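Local structure of diaminopimelate decarboxylase (Methanocaldococcus jannaschii, 1TWI) at residues 174-179 against 183-188; 155-160 against 191-196; 161-166 against 221-226. The protein catalyses the pyridoxal-phosphate-dependent decarboxylation of meso-diaminopimelate to L-lysine, the last step of lysine biosynthesis by the diaminopimelate route, and works as a homodimer. One frame throughout, in Å; residues are numbered along the deposited sequence.

Contact 1 of 3, residues 174-179 against 183-188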
loop_
_atom_site.group_PDB
_atom_site.type_symbol
_atom_site.label_atom_id
_atom_site.label_comp_id
_atom_site.label_asym_id
_atom_site.label_seq_id
_atom_site.Cartn_x
_atom_site.Cartn_y
_atom_site.Cartn_z
ATOM N N GLY A 174 -2.558 20.233 11.231
ATOM C CA GLY A 174 -1.899 18.928 11.343
ATOM C C GLY A 174 -1.420 18.693 12.766
ATOM O O GLY A 174 -1.679 17.640 13.350
ATOM N N LEU A 175 -0.739 19.663 13.351
ATOM C CA LEU A 175 -0.243 19.474 14.706
ATOM C C LEU A 175 -1.349 19.269 15.739
ATOM O O LEU A 175 -1.130 18.577 16.742
ATOM C CB LEU A 175 0.620 20.663 15.148
ATOM C CG LEU A 175 1.939 20.764 14.402
ATOM C CD1 LEU A 175 2.572 22.127 14.681
ATOM C CD2 LEU A 175 2.867 19.587 14.823
ATOM N N LYS A 176 -2.527 19.877 15.503
ATOM C CA LYS A 176 -3.608 19.787 16.462
ATOM C C LYS A 176 -4.523 18.609 16.270
ATOM O O LYS A 176 -5.035 18.051 17.233
ATOM C CB LYS A 176 -4.447 21.065 16.432
ATOM C CG LYS A 176 -3.743 22.246 17.056
ATOM C CD LYS A 176 -4.528 23.533 16.784
ATOM C CE LYS A 176 -4.014 24.712 17.624
ATOM N NZ LYS A 176 -4.079 24.487 19.103
ATOM N N LYS A 177 -4.722 18.206 15.027
ATOM C CA LYS A 177 -5.666 17.132 14.754
ATOM C C LYS A 177 -5.062 15.755 14.578
ATOM O O LYS A 177 -5.785 14.785 14.591
ATOM C CB LYS A 177 -6.473 17.446 13.478
ATOM C CG LYS A 177 -7.520 18.571 13.654
ATOM C CD LYS A 177 -8.385 18.728 12.402
ATOM C CE LYS A 177 -9.326 19.952 12.476
ATOM N NZ LYS A 177 -10.160 20.010 11.188
ATOM N N ASN A 178 -3.749 15.652 14.408
ATOM C CA ASN A 178 -3.186 14.330 14.129
ATOM C C ASN A 178 -2.914 13.627 15.426
ATOM O O ASN A 178 -3.014 14.231 16.533
ATOM C CB ASN A 178 -1.931 14.480 13.250
ATOM C CG ASN A 178 -2.271 14.952 11.838
ATOM O OD1 ASN A 178 -1.468 15.626 11.175
ATOM N ND2 ASN A 178 -3.454 14.576 11.360
ATOM N N LYS A 179 -2.528 12.355 15.310
ATOM C CA LYS A 179 -2.360 11.542 16.509
ATOM C C LYS A 179 -1.054 11.786 17.239
ATOM O O LYS A 179 -0.922 11.361 18.377
ATOM C CB LYS A 179 -2.446 10.056 16.117
ATOM C CG LYS A 179 -1.304 9.619 15.160
ATOM C CD LYS A 179 -1.482 8.121 14.716
ATOM C CE LYS A 179 -0.343 7.690 13.795
ATOM N NZ LYS A 179 -0.462 6.257 13.322
ATOM N N ASP A 183 0.867 18.283 23.040
ATOM C CA ASP A 183 0.435 19.649 22.768
ATOM C C ASP A 183 1.151 20.632 23.717
ATOM O O ASP A 183 1.178 20.430 24.952
ATOM C CB ASP A 183 -1.070 19.771 22.935
ATOM C CG ASP A 183 -1.590 21.100 22.417
ATOM O OD1 ASP A 183 -1.941 21.965 23.238
ATOM O OD2 ASP A 183 -1.605 21.296 21.186
ATOM N N VAL A 184 1.771 21.660 23.151
ATOM C CA VAL A 184 2.438 22.649 23.983
ATOM C C VAL A 184 1.427 23.663 24.579
ATOM O O VAL A 184 1.446 23.943 25.785
ATOM C CB VAL A 184 3.469 23.471 23.181
ATOM C CG1 VAL A 184 3.915 24.755 24.015
ATOM C CG2 VAL A 184 4.737 22.608 22.874
ATOM N N GLU A 185 0.558 24.202 23.740
ATOM C CA GLU A 185 -0.319 25.281 24.204
ATOM C C GLU A 185 -1.199 24.983 25.380
ATOM O O GLU A 185 -1.307 25.825 26.301
ATOM C CB GLU A 185 -1.183 25.835 23.055
ATOM C CG GLU A 185 -1.265 27.344 23.164
ATOM C CD GLU A 185 -2.413 27.990 22.353
ATOM O OE1 GLU A 185 -2.638 29.225 22.574
ATOM O OE2 GLU A 185 -3.051 27.277 21.532
ATOM N N SER A 186 -1.820 23.798 25.365
ATOM C CA SER A 186 -2.713 23.369 26.440
ATOM C C SER A 186 -1.952 22.979 27.717
ATOM O O SER A 186 -2.587 22.669 28.722
ATOM C CB SER A 186 -3.516 22.161 25.967
ATOM O OG SER A 186 -2.593 21.083 25.645
ATOM N N GLY A 187 -0.608 22.983 27.664
ATOM C CA GLY A 187 0.196 22.622 28.828
ATOM C C GLY A 187 0.608 21.156 28.964
ATOM O O GLY A 187 1.295 20.779 29.936
ATOM N N ILE A 188 0.184 20.318 28.009
ATOM C CA ILE A 188 0.516 18.894 28.064
ATOM C C ILE A 188 2.001 18.625 27.960
ATOM O O ILE A 188 2.561 17.833 28.714
ATOM C CB ILE A 188 -0.255 18.131 26.963
ATOM C CG1 ILE A 188 -1.739 18.197 27.298
ATOM C CG2 ILE A 188 0.233 16.632 26.862
ATOM C CD1 ILE A 188 -2.603 17.502 26.247
HETATM O O HOH W 1 -1.550 19.181 19.551
HETATM O O HOH W 2 -1.421 23.844 19.613
#
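The backbones of K176, in the last turn of a helix, and D183, where a short strand gives way to a turn, come nearest each other here, yet they stay well apart: their CA atoms are 7.5 Å from each other. Residues 174-177 are helical, N178 is the first to leave the helical conformation, and the N of N178 still bonds to the O of G174. In 183-188 a type I beta turn runs from V184 to G187, with G187 as the N-cap of the next helix.

What joins the segments is charge and water. The K176 chain runs extended until chi4, where a turn (-59°) brings NZ round; NZ then lies 3.8 Å from OE2 of E185, a long salt bridge whose side chains meet at a slant. D183 is linked less directly. One water bridges the O of L175 and OD2 of D183, the latter at 2.7 Å; a second accepts from NZ of K176 and donates to the same OD2. OD1 of D183, meanwhile, accepts from the N-H of S186, with N at 2.8 Å, and from OG of S186, at 2.6 Å. This Asx motif ties the carboxylate to the turn and leaves OD2 directed at the waters.

The contact lies at the surface, away from the active site. Just past the helix, K179 forms a salt bridge with D362 of the second subunit. L175 packs beside the contact on P161 and V163, and V184 rests on I159 of strand 153-160. The end of helix 169-177 is thus joined, next to that strand, to the connection between strand 182-183 and helix 188-198.

Contact 2 of 3, residues 155-160 against 191-196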
loop_
_atom_site.group_PDB
_atom_site.type_symbol
_atom_site.label_atom_id
_atom_site.label_comp_id
_atom_site.label_asym_id
_atom_site.label_seq_id
_atom_site.Cartn_x
_atom_site.Cartn_y
_atom_site.Cartn_z
ATOM N N VAL A 155 15.127 10.208 27.448
ATOM C CA VAL A 155 13.879 10.610 26.811
ATOM C C VAL A 155 13.903 12.047 26.302
ATOM O O VAL A 155 14.374 12.941 27.005
ATOM C CB VAL A 155 12.594 10.445 27.724
ATOM C CG1 VAL A 155 12.249 8.868 27.917
ATOM C CG2 VAL A 155 12.809 11.110 29.097
ATOM N N ALA A 156 13.445 12.207 25.049
ATOM C CA ALA A 156 13.261 13.502 24.410
ATOM C C ALA A 156 11.712 13.561 24.310
ATOM O O ALA A 156 11.024 12.562 24.562
ATOM C CB ALA A 156 13.923 13.509 22.998
ATOM N N PHE A 157 11.139 14.714 23.987
ATOM C CA PHE A 157 9.703 14.806 23.931
ATOM C C PHE A 157 9.271 15.383 22.622
ATOM O O PHE A 157 9.756 16.454 22.225
ATOM C CB PHE A 157 9.210 15.710 25.111
ATOM C CG PHE A 157 9.491 15.112 26.446
ATOM C CD1 PHE A 157 10.779 15.117 26.971
ATOM C CD2 PHE A 157 8.498 14.392 27.092
ATOM C CE1 PHE A 157 11.082 14.380 28.135
ATOM C CE2 PHE A 157 8.791 13.647 28.261
ATOM C CZ PHE A 157 10.058 13.640 28.771
ATOM N N ARG A 158 8.373 14.688 21.928
ATOM C CA ARG A 158 7.886 15.208 20.637
ATOM C C ARG A 158 6.759 16.176 21.001
ATOM O O ARG A 158 5.747 15.781 21.556
ATOM C CB ARG A 158 7.315 14.085 19.751
ATOM C CG ARG A 158 6.698 14.620 18.470
ATOM C CD ARG A 158 6.262 13.495 17.498
ATOM N NE ARG A 158 5.857 14.068 16.203
ATOM C CZ ARG A 158 5.612 13.358 15.112
ATOM N NH1 ARG A 158 5.716 12.033 15.148
ATOM N NH2 ARG A 158 5.265 13.977 13.985
ATOM N N ILE A 159 6.953 17.444 20.686
ATOM C CA ILE A 159 5.970 18.470 21.018
ATOM C C ILE A 159 5.279 19.022 19.779
ATOM O O ILE A 159 5.850 18.993 18.678
ATOM C CB ILE A 159 6.657 19.674 21.713
ATOM C CG1 ILE A 159 7.741 20.283 20.762
ATOM C CG2 ILE A 159 7.512 19.215 22.926
ATOM C CD1 ILE A 159 8.498 21.548 21.385
ATOM N N ASN A 160 4.077 19.571 19.974
ATOM C CA ASN A 160 3.310 20.214 18.897
ATOM C C ASN A 160 3.299 21.686 19.326
ATOM O O ASN A 160 2.473 22.083 20.123
ATOM C CB ASN A 160 1.920 19.641 18.895
ATOM C CG ASN A 160 1.952 18.161 18.658
ATOM O OD1 ASN A 160 2.887 17.676 18.018
ATOM N ND2 ASN A 160 0.951 17.440 19.129
ATOM N N LYS A 191 3.628 19.477 31.228
ATOM C CA LYS A 191 3.244 18.484 32.259
ATOM C C LYS A 191 4.065 17.177 32.092
ATOM O O LYS A 191 4.594 16.627 33.070
ATOM C CB LYS A 191 1.758 18.185 32.146
ATOM C CG LYS A 191 1.185 17.149 33.125
ATOM C CD LYS A 191 -0.323 17.033 32.785
ATOM C CE LYS A 191 -0.831 15.601 32.966
ATOM N NZ LYS A 191 -1.210 15.249 34.353
ATOM N N ALA A 192 4.203 16.710 30.845
ATOM C CA ALA A 192 4.951 15.480 30.602
ATOM C C ALA A 192 6.414 15.616 31.016
ATOM O O ALA A 192 6.996 14.721 31.655
ATOM C CB ALA A 192 4.855 15.065 29.093
ATOM N N ILE A 193 7.044 16.719 30.640
ATOM C CA ILE A 193 8.438 16.873 30.983
ATOM C C ILE A 193 8.621 17.039 32.504
ATOM O O ILE A 193 9.612 16.537 33.063
ATOM C CB ILE A 193 9.067 18.091 30.213
ATOM C CG1 ILE A 193 9.104 17.749 28.712
ATOM C CG2 ILE A 193 10.459 18.459 30.782
ATOM C CD1 ILE A 193 9.449 18.903 27.861
ATOM N N LYS A 194 7.712 17.749 33.175
ATOM C CA LYS A 194 7.894 17.897 34.629
ATOM C C LYS A 194 7.683 16.515 35.299
ATOM O O LYS A 194 8.362 16.192 36.278
ATOM C CB LYS A 194 6.910 18.959 35.165
ATOM C CG LYS A 194 7.496 20.365 34.996
ATOM C CD LYS A 194 6.583 21.449 35.569
ATOM C CE LYS A 194 7.336 22.753 35.568
ATOM N NZ LYS A 194 6.578 23.831 36.294
ATOM N N MET A 195 6.750 15.723 34.761
ATOM C CA MET A 195 6.545 14.356 35.269
ATOM C C MET A 195 7.826 13.552 35.101
ATOM O O MET A 195 8.266 12.838 36.019
ATOM C CB MET A 195 5.410 13.638 34.496
ATOM C CG MET A 195 4.022 14.179 34.837
ATOM S SD MET A 195 2.698 13.156 34.102
ATOM C CE MET A 195 3.465 11.461 34.200
ATOM N N ALA A 196 8.452 13.643 33.918
ATOM C CA ALA A 196 9.670 12.873 33.704
ATOM C C ALA A 196 10.780 13.283 34.668
ATOM O O ALA A 196 11.583 12.449 35.058
ATOM C CB ALA A 196 10.190 13.042 32.235
#
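F157 packs against I193, A192 and A196 in a buried, apolar strand-to-helix contact, where helix 188-198 lies on the outer side of the parallel sheet of the pyridoxal-binding domain. The two segments run almost antiparallel, at 170°, with their axes 9.8 Å apart at closest approach. F157 and I193 have the nearest CA atoms, and the phenyl ring points from the strand toward the helix.

I193 does the main work from the helix. Its CG1 sits over one face of the F157 ring, 3.6 Å from the ring centroid and 17° off the normal, a CH-pi contact shifted toward the CG side: CG1 of I193 is 3.5 Å from CG of F157. CD1 of I193 follows behind, also near CG and CD1 of the ring. In I193, CG1 stands beside the backbone N (chi1 -67°), and this turns the ethyl arm across the ring. The far end of the ring reaches the next helical turn, where CZ of F157 lies 3.5 Å from CB of A196. A192 adds its methyl group, CB being 4.2 Å from CD2 of F157. Beside these small alanines the ring comes close to the helix backbone itself, with CE2 of F157 4.0 Å from O of A192.

A196 also touches V202 and V204 of strand 202-208, and F157 touches V133 of strand 130-133. A192 meets I136 of helix 136-149. On the other side of the strand from F157, R158 touches the bound pyridoxal phosphate and C358 of the second subunit. This is the strand-to-outer-helix packing of a TIM barrel: helix 188-198 lies in the connection between the neighbouring parallel strands 153-160 and 202-208, a beta-alpha-beta crossover.

Contact 3 of 3, residues 161-166 against 221-226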
loop_
_atom_site.group_PDB
_atom_site.type_symbol
_atom_site.label_atom_id
_atom_site.label_comp_id
_atom_site.label_asym_id
_atom_site.label_seq_id
_atom_site.Cartn_x
_atom_site.Cartn_y
_atom_site.Cartn_z
ATOM N N PRO A 161 4.253 22.468 18.828
ATOM C CA PRO A 161 4.432 23.898 19.133
ATOM C C PRO A 161 3.274 24.731 18.676
ATOM O O PRO A 161 2.470 24.306 17.833
ATOM C CB PRO A 161 5.763 24.246 18.464
ATOM C CG PRO A 161 5.796 23.341 17.273
ATOM C CD PRO A 161 5.074 22.050 17.681
ATOM N N ASN A 162 3.203 25.933 19.241
ATOM C CA ASN A 162 2.104 26.801 18.973
ATOM C C ASN A 162 2.317 27.616 17.664
ATOM O O ASN A 162 2.464 28.831 17.709
ATOM C CB ASN A 162 1.953 27.712 20.199
ATOM C CG ASN A 162 0.592 28.375 20.261
ATOM O OD1 ASN A 162 0.402 29.360 20.987
ATOM N ND2 ASN A 162 -0.369 27.835 19.508
ATOM N N VAL A 163 2.352 26.914 16.531
ATOM C CA VAL A 163 2.533 27.510 15.207
ATOM C C VAL A 163 1.424 28.530 14.904
ATOM O O VAL A 163 0.261 28.272 15.191
ATOM C CB VAL A 163 2.481 26.429 14.146
ATOM C CG1 VAL A 163 2.395 27.048 12.788
ATOM C CG2 VAL A 163 3.728 25.535 14.280
ATOM N N ASN A 164 1.776 29.675 14.333
ATOM C CA ASN A 164 0.765 30.690 14.019
ATOM C C ASN A 164 -0.255 30.133 12.998
ATOM O O ASN A 164 0.077 29.949 11.827
ATOM C CB ASN A 164 1.422 31.917 13.394
ATOM C CG ASN A 164 0.462 33.088 13.278
ATOM O OD1 ASN A 164 -0.763 32.894 13.115
ATOM N ND2 ASN A 164 1.006 34.325 13.362
ATOM N N PRO A 165 -1.509 29.923 13.414
ATOM C CA PRO A 165 -2.558 29.396 12.535
ATOM C C PRO A 165 -2.975 30.373 11.414
ATOM O O PRO A 165 -3.570 29.964 10.404
ATOM C CB PRO A 165 -3.701 29.102 13.509
ATOM C CG PRO A 165 -3.549 30.156 14.469
ATOM C CD PRO A 165 -2.065 30.275 14.727
ATOM N N LYS A 166 -2.644 31.653 11.580
ATOM C CA LYS A 166 -3.005 32.638 10.570
ATOM C C LYS A 166 -2.002 32.532 9.418
ATOM O O LYS A 166 -2.368 32.571 8.251
ATOM C CB LYS A 166 -2.970 34.060 11.173
ATOM C CG LYS A 166 -3.662 34.216 12.557
ATOM C CD LYS A 166 -5.189 34.096 12.499
ATOM C CE LYS A 166 -5.850 33.959 13.928
ATOM N NZ LYS A 166 -5.473 32.662 14.683
ATOM N N PHE A 221 9.181 25.765 8.192
ATOM C CA PHE A 221 10.345 25.406 8.997
ATOM C C PHE A 221 10.794 26.540 9.906
ATOM O O PHE A 221 11.165 26.308 11.066
ATOM C CB PHE A 221 11.518 24.964 8.115
ATOM C CG PHE A 221 11.234 23.702 7.364
ATOM C CD1 PHE A 221 11.094 22.496 8.043
ATOM C CD2 PHE A 221 11.033 23.733 6.010
ATOM C CE1 PHE A 221 10.746 21.345 7.382
ATOM C CE2 PHE A 221 10.675 22.565 5.301
ATOM C CZ PHE A 221 10.535 21.376 5.980
ATOM N N ILE A 222 10.817 27.759 9.385
ATOM C CA ILE A 222 11.181 28.899 10.229
ATOM C C ILE A 222 10.158 28.968 11.405
ATOM O O ILE A 222 10.544 29.096 12.559
ATOM C CB ILE A 222 11.081 30.259 9.415
ATOM C CG1 ILE A 222 12.143 30.313 8.321
ATOM C CG2 ILE A 222 11.297 31.446 10.344
ATOM C CD1 ILE A 222 11.888 31.395 7.224
ATOM N N GLU A 223 8.865 28.872 11.111
ATOM C CA GLU A 223 7.850 28.974 12.168
ATOM C C GLU A 223 7.984 27.819 13.183
ATOM O O GLU A 223 7.836 28.021 14.383
ATOM C CB GLU A 223 6.442 28.991 11.542
ATOM C CG GLU A 223 5.289 29.055 12.564
ATOM C CD GLU A 223 5.198 30.397 13.293
ATOM O OE1 GLU A 223 5.895 31.385 12.904
ATOM O OE2 GLU A 223 4.401 30.454 14.261
ATOM N N GLU A 224 8.229 26.611 12.686
ATOM C CA GLU A 224 8.480 25.473 13.588
ATOM C C GLU A 224 9.682 25.811 14.477
ATOM O O GLU A 224 9.652 25.636 15.703
ATOM C CB GLU A 224 8.842 24.193 12.772
ATOM C CG GLU A 224 9.426 23.033 13.663
ATOM C CD GLU A 224 10.110 21.911 12.871
ATOM O OE1 GLU A 224 10.391 22.088 11.636
ATOM O OE2 GLU A 224 10.412 20.856 13.480
ATOM N N THR A 225 10.751 26.332 13.879
ATOM C CA THR A 225 11.947 26.579 14.696
ATOM C C THR A 225 11.706 27.639 15.771
ATOM O O THR A 225 12.122 27.469 16.944
ATOM C CB THR A 225 13.156 26.983 13.799
ATOM O OG1 THR A 225 13.402 25.943 12.835
ATOM C CG2 THR A 225 14.386 27.114 14.613
ATOM N N ARG A 226 10.996 28.705 15.381
ATOM C CA ARG A 226 10.701 29.740 16.343
ATOM C C ARG A 226 9.857 29.165 17.504
ATOM O O ARG A 226 10.135 29.420 18.658
ATOM C CB ARG A 226 9.880 30.847 15.706
ATOM C CG ARG A 226 10.608 31.656 14.586
ATOM C CD ARG A 226 9.672 32.761 14.066
ATOM N NE ARG A 226 10.326 33.653 13.108
ATOM C CZ ARG A 226 9.715 34.663 12.483
ATOM N NH1 ARG A 226 8.406 34.895 12.723
ATOM N NH2 ARG A 226 10.431 35.478 11.674
#
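The carboxylate of E223 takes the backbone N-H of N164: OE2 of E223 is 2.7 Å from N of N164, with an angle of 160° at the hydrogen. The N-H comes from above the carboxylate plane. Alongside, CG1 of V163 lies 3.5 Å from CG of E223, and CB of N164 is 3.4 Å from OE2 of E223. CB of E223 points toward the loop; CG, anti to the backbone N (chi1 178°), carries the chain on toward V163, and the bend at chi2 (69°) brings OE2 round to the N164 amide.

In the TIM barrel, helix 219-237, which follows strand 202-208, here meets the loop at the C-terminal end of the adjacent parallel strand 153-160.

The same OE2 also forms a salt bridge with NZ of K227, one turn further along its own helix; this NZ hydrogen-bonds to the O of N162 and so grips the loop a second time. The loop keeps its own shape as well. N162 is the centre of an inverse gamma turn, and OD1 of N164 accepts from N of K166 at 2.7 Å in an Asx turn, while the O of N164 bonds to OG1 of T167. Across helix 219-237, T225 faces away from the loop and packs on T274 and M275 of helix 264-276.

Overall arrangement
All three contacts lie in the pyridoxal-binding barrel domain, on the same side of the chain's centre. Strand 153-160 runs directly into loop 161-166, so contacts 2 and 3 adjoin in sequence, with centres about 19 Å apart. The centre of contact 1 is about 13 Å from each of theirs, and it touches both: N of V184 probably bonds to O of N160, and CG of E185 lies 3.4 Å from OD1 of N162. Along the chain the order is 155-160, 161-166, 174-179, 183-188, 191-196, 221-226; contact 1 is nested inside the other two, which cross. Together they join strand 153-160 and the loop after it to helices 169-177, 188-198 and 219-237 outside the barrel.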